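Local structure of NAD_Gly3P_dh, NAD-dependent glycerol-3-phosphate dehydrogenase (Streptosporangium roseum, 5OCM) at residues A[123-126]-A[130-133]; A[148-151]-A[155-158]. The protein is an imine reductase of the HIBADH-related family that binds NADP and probably uses NADPH to reduce imines to amines. All coordinates share one frame; numbering follows the deposited sequence.

Contact 1. Residues A[123-126]-A[130-133]. With NAP (NADP nicotinamide-adenine-dinucleotide phosphate), chain G.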
# COMPACT_ATOMS: atom_id res chain seq x y z
N PRO A 123 -1.86 -1.41 -18.67
CA PRO A 123 -1.86 -2.01 -20.03
C PRO A 123 -0.69 -2.94 -20.30
O PRO A 123 -0.86 -3.98 -20.91
CB PRO A 123 -1.82 -0.78 -20.94
CG PRO A 123 -2.53 0.26 -20.18
CD PRO A 123 -2.02 0.06 -18.75
N GLN A 124 0.49 -2.59 -19.77
CA GLN A 124 1.67 -3.41 -20.01
C GLN A 124 1.61 -4.78 -19.30
O GLN A 124 2.34 -5.69 -19.66
CB GLN A 124 2.96 -2.69 -19.57
CG GLN A 124 3.19 -1.27 -20.12
CD GLN A 124 2.64 -0.15 -19.17
OE1 GLN A 124 1.43 -0.03 -18.99
NE2 GLN A 124 3.60 0.65 -18.44
N VAL A 125 0.80 -4.93 -18.26
CA VAL A 125 0.67 -6.17 -17.55
C VAL A 125 -0.47 -7.05 -18.08
O VAL A 125 -0.45 -8.28 -17.94
CB VAL A 125 0.57 -5.86 -16.01
CG1 VAL A 125 0.20 -7.07 -15.20
CG2 VAL A 125 1.87 -5.24 -15.53
N VAL A 126 -1.44 -6.42 -18.75
CA VAL A 126 -2.52 -7.16 -19.39
C VAL A 126 -1.88 -8.19 -20.35
O VAL A 126 -0.91 -7.90 -21.05
CB VAL A 126 -3.46 -6.23 -20.13
CG1 VAL A 126 -4.35 -6.97 -21.11
CG2 VAL A 126 -4.29 -5.45 -19.15
N ASP A 130 0.52 -12.20 -14.32
CA ASP A 130 0.23 -11.33 -13.21
C ASP A 130 -0.98 -10.41 -13.33
O ASP A 130 -1.33 -9.73 -12.38
CB ASP A 130 1.44 -10.46 -12.92
CG ASP A 130 2.61 -11.28 -12.38
OD1 ASP A 130 2.38 -12.38 -11.82
OD2 ASP A 130 3.74 -10.79 -12.54
N ALA A 131 -1.62 -10.32 -14.50
CA ALA A 131 -2.77 -9.44 -14.56
C ALA A 131 -3.92 -10.00 -13.79
O ALA A 131 -4.22 -11.18 -13.94
CB ALA A 131 -3.16 -9.20 -16.01
N PHE A 132 -4.62 -9.11 -13.07
CA PHE A 132 -5.76 -9.48 -12.22
C PHE A 132 -7.00 -8.79 -12.77
O PHE A 132 -6.97 -7.59 -12.99
CB PHE A 132 -5.29 -8.86 -10.86
CG PHE A 132 -6.18 -9.07 -9.69
CD1 PHE A 132 -6.92 -10.22 -9.54
CD2 PHE A 132 -6.16 -8.14 -8.64
CE1 PHE A 132 -7.68 -10.41 -8.39
CE2 PHE A 132 -6.95 -8.29 -7.54
CZ PHE A 132 -7.66 -9.45 -7.37
N LEU A 133 -8.07 -9.54 -13.03
CA LEU A 133 -9.32 -8.96 -13.54
C LEU A 133 -10.49 -9.60 -12.82
O LEU A 133 -10.49 -10.82 -12.56
CB LEU A 133 -9.45 -9.18 -15.06
CG LEU A 133 -8.43 -8.49 -15.96
CD1 LEU A 133 -7.24 -9.48 -16.20
CD2 LEU A 133 -9.02 -8.15 -17.32
PA NAP G . -8.03 6.45 -22.85
O1A NAP G . -6.62 6.23 -23.40
O2A NAP G . -8.23 7.85 -22.49
O5B NAP G . -9.18 5.94 -23.89
C5B NAP G . -10.52 6.42 -23.76
C4B NAP G . -11.26 5.65 -24.82
O4B NAP G . -12.66 5.87 -24.74
C3B NAP G . -10.83 5.97 -26.28
O3B NAP G . -10.84 4.77 -27.11
C2B NAP G . -11.95 6.94 -26.71
O2B NAP G . -12.10 7.10 -28.13
C1B NAP G . -13.14 6.30 -26.04
N9A NAP G . -14.28 7.19 -25.90
C8A NAP G . -14.43 8.24 -25.09
N7A NAP G . -15.62 8.80 -25.23
C5A NAP G . -16.26 8.07 -26.17
C6A NAP G . -17.56 8.12 -26.80
N6A NAP G . -18.47 9.10 -26.43
N1A NAP G . -17.82 7.25 -27.80
C2A NAP G . -16.95 6.29 -28.18
N3A NAP G . -15.72 6.16 -27.62
C4A NAP G . -15.38 7.02 -26.64
O3 NAP G . -8.36 5.64 -21.54
PN NAP G . -7.73 4.16 -21.18
O1N NAP G . -6.56 4.34 -20.31
O2N NAP G . -7.80 3.24 -22.41
O5D NAP G . -8.94 3.80 -20.17
C5D NAP G . -10.12 3.20 -20.71
C4D NAP G . -10.90 2.64 -19.53
O4D NAP G . -10.06 1.59 -18.88
C3D NAP G . -11.27 3.74 -18.52
O3D NAP G . -12.57 3.51 -17.96
C2D NAP G . -10.17 3.52 -17.47
O2D NAP G . -10.46 4.00 -16.14
C1D NAP G . -10.00 1.98 -17.54
N1N NAP G . -8.72 1.52 -17.03
C2N NAP G . -7.59 1.96 -17.54
C3N NAP G . -6.35 1.52 -17.02
C7N NAP G . -5.04 2.03 -17.50
O7N NAP G . -4.05 1.66 -16.83
N7N NAP G . -4.97 2.83 -18.53
C4N NAP G . -6.33 0.56 -16.00
C5N NAP G . -7.56 0.05 -15.58
C6N NAP G . -8.72 0.55 -16.12
P2B NAP G . -11.20 8.18 -28.90
O1X NAP G . -9.88 7.50 -29.13
O2X NAP G . -12.07 8.44 -30.08
O3X NAP G . -11.24 9.43 -28.02
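The nearest approach of the two segments is a methyl on a carbonyl: CB of A131 sits 3.5 Å from O of V125. The carbonyl is not idle, since the same oxygen accepts a hydrogen bond from OG1 of T128 in the intervening turn. The side chain of V125 is the second neighbour of this methyl and gives the only apolar side-chain pair, with its CG1 4.1 Å from CB of A131. That branch stands anti to the backbone N (chi1 171°), which carries it across to the D130-A131 peptide, 3.8 Å from N of A131. V126 offers its backbone instead, with CA 4.0 Å from CB of A131, while its side chain turns away to pack on M14 and A21 of helix 13-24 and on I119.

At the other end of segment 123-126 the loop meets the cofactor. CD of P123 approaches O7N of the NADP carboxamide to 3.2 Å, and CG lies 3.9 Å from N7N, so CD and CG of the pyrrolidine ring border the carboxamide; P123 also packs on M14 and on D232 of the second subunit. An alanine here would lose the CG and CD that border the carboxamide, and would probably leave that group less confined and the loop freer to move. The loop between strands 113-120 and 131-136 of the Rossmann-type NAD-binding domain thus puts P123 in the NADP pocket while V125 and V126 rest on A131. Between the two segments the contact is van der Waals only, the polar V125 carbonyl being satisfied locally by T128.

Contact 2. Residues A[148-151]-A[155-158]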
# COMPACT_ATOMS: atom_id res chain seq x y z
N THR A 148 -11.36 -17.76 -23.03
CA THR A 148 -11.00 -16.60 -23.82
C THR A 148 -10.64 -15.37 -22.96
O THR A 148 -9.62 -14.72 -23.22
CB THR A 148 -12.12 -16.24 -24.80
OG1 THR A 148 -12.31 -17.38 -25.63
CG2 THR A 148 -11.74 -15.11 -25.69
N LEU A 149 -11.45 -15.09 -21.95
CA LEU A 149 -11.16 -13.97 -21.04
C LEU A 149 -9.79 -14.13 -20.37
O LEU A 149 -9.10 -13.12 -20.14
CB LEU A 149 -12.23 -13.82 -19.97
CG LEU A 149 -13.57 -13.35 -20.60
CD1 LEU A 149 -14.73 -13.49 -19.62
CD2 LEU A 149 -13.51 -11.96 -21.24
N ARG A 150 -9.39 -15.37 -20.11
CA ARG A 150 -8.07 -15.62 -19.49
C ARG A 150 -6.89 -15.15 -20.33
O ARG A 150 -5.78 -14.97 -19.78
CB ARG A 150 -7.88 -17.10 -19.09
CG ARG A 150 -8.62 -17.45 -17.79
CD ARG A 150 -8.60 -18.93 -17.36
NE ARG A 150 -7.18 -19.28 -17.16
CZ ARG A 150 -6.45 -18.96 -16.06
NH1 ARG A 150 -6.98 -18.35 -14.99
NH2 ARG A 150 -5.14 -19.26 -16.06
N SER A 151 -7.08 -14.87 -21.62
CA SER A 151 -6.03 -14.24 -22.40
C SER A 151 -5.55 -12.91 -21.84
O SER A 151 -4.42 -12.50 -22.08
CB SER A 151 -6.48 -14.01 -23.86
OG SER A 151 -6.66 -15.28 -24.47
N GLY A 155 -4.98 -14.05 -13.57
CA GLY A 155 -5.71 -13.63 -12.39
C GLY A 155 -7.15 -13.25 -12.63
O GLY A 155 -7.76 -12.60 -11.82
N THR A 156 -7.71 -13.71 -13.74
CA THR A 156 -9.12 -13.59 -14.02
C THR A 156 -9.94 -14.33 -12.94
O THR A 156 -9.71 -15.52 -12.68
CB THR A 156 -9.38 -14.14 -15.43
OG1 THR A 156 -8.76 -13.22 -16.36
CG2 THR A 156 -10.85 -14.29 -15.73
N THR A 157 -10.88 -13.62 -12.29
CA THR A 157 -11.64 -14.18 -11.19
C THR A 157 -13.10 -13.71 -11.20
O THR A 157 -13.43 -12.58 -11.62
CB THR A 157 -10.90 -14.02 -9.79
OG1 THR A 157 -11.64 -13.28 -8.84
CG2 THR A 157 -9.55 -13.49 -9.86
N TYR A 158 -13.98 -14.60 -10.75
CA TYR A 158 -15.43 -14.34 -10.72
C TYR A 158 -15.86 -13.94 -9.34
O TYR A 158 -15.58 -14.66 -8.36
CB TYR A 158 -16.17 -15.60 -11.14
CG TYR A 158 -17.66 -15.51 -11.07
CD1 TYR A 158 -18.37 -14.71 -11.95
CD2 TYR A 158 -18.39 -16.20 -10.10
CE1 TYR A 158 -19.76 -14.62 -11.91
CE2 TYR A 158 -19.77 -16.10 -10.05
CZ TYR A 158 -20.46 -15.31 -10.94
OH TYR A 158 -21.82 -15.20 -10.88
O HOH W 1 -9.81 -11.53 -18.08
O HOH W 2 -9.63 -17.66 -14.53
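T156 and R150 meet through their aliphatic parts, while two waters link the polar groups around them. From CB of R150 the chain runs to CG, which lies 4.1 Å from CB of T156, the two side chains passing at a slant. CD carries it onward, and the bend at chi3 (61°) turns the guanidinium, with NE and CZ, toward the loop before the strand, bringing NH1 to a water at 2.8 Å. This water lies in the guanidinium plane at its edge and donates in turn to O of T156. NH1 therefore has one weak direct hydrogen bond, to O of A154, and reaches O of T156 only through water.

The second bridge involves two buried residues, L149 and T156. OG1 of T156 is 3.8 Å from O of L149, too far for direct bonding, and a water spans them, donating to O of L149 at 2.7 Å and to OG1 of T156 at 2.6 Å. OG1 is also hydrogen-bonded to O of G153, which ties the hydroxyl back into the turn. With OG1 of T156 at chi1 -69°, CG2 of T156 falls anti to the backbone N and faces CB of L149 at 4.5 Å, and L149 packs further on Y135.

The contact closes the beta-alpha-beta unit of strand 131-136, helix 139-149 and strand 155-160 where the chain turns into the final strand. Water thus mediates the polar part of the contact: one molecule joins O of L149 to OG1 of T156, the other the charged R150, through NH1, to O of T156, with modest apolar contact between.

How the contacts relate
Contacts 1 and 2 follow each other along the chain and meet in one sheet, where strand 131-136 of contact 1 lies parallel to strand 155-160 of contact 2. Probable backbone hydrogen bonds join them, from N of T157 to O of L133 and from N of G155 to O of A131, and the ring of F132 packs beside G155. Contact 1 is partly buried and beside the cofactor; contact 2 is mostly buried, apart from exposed R150, and well away from NADP. The first relies on van der Waals contact between loop and strand, the second on water bridges between segments 148-151 and 155-158. Both also reach the second subunit, F132 and T157 packing on its F204.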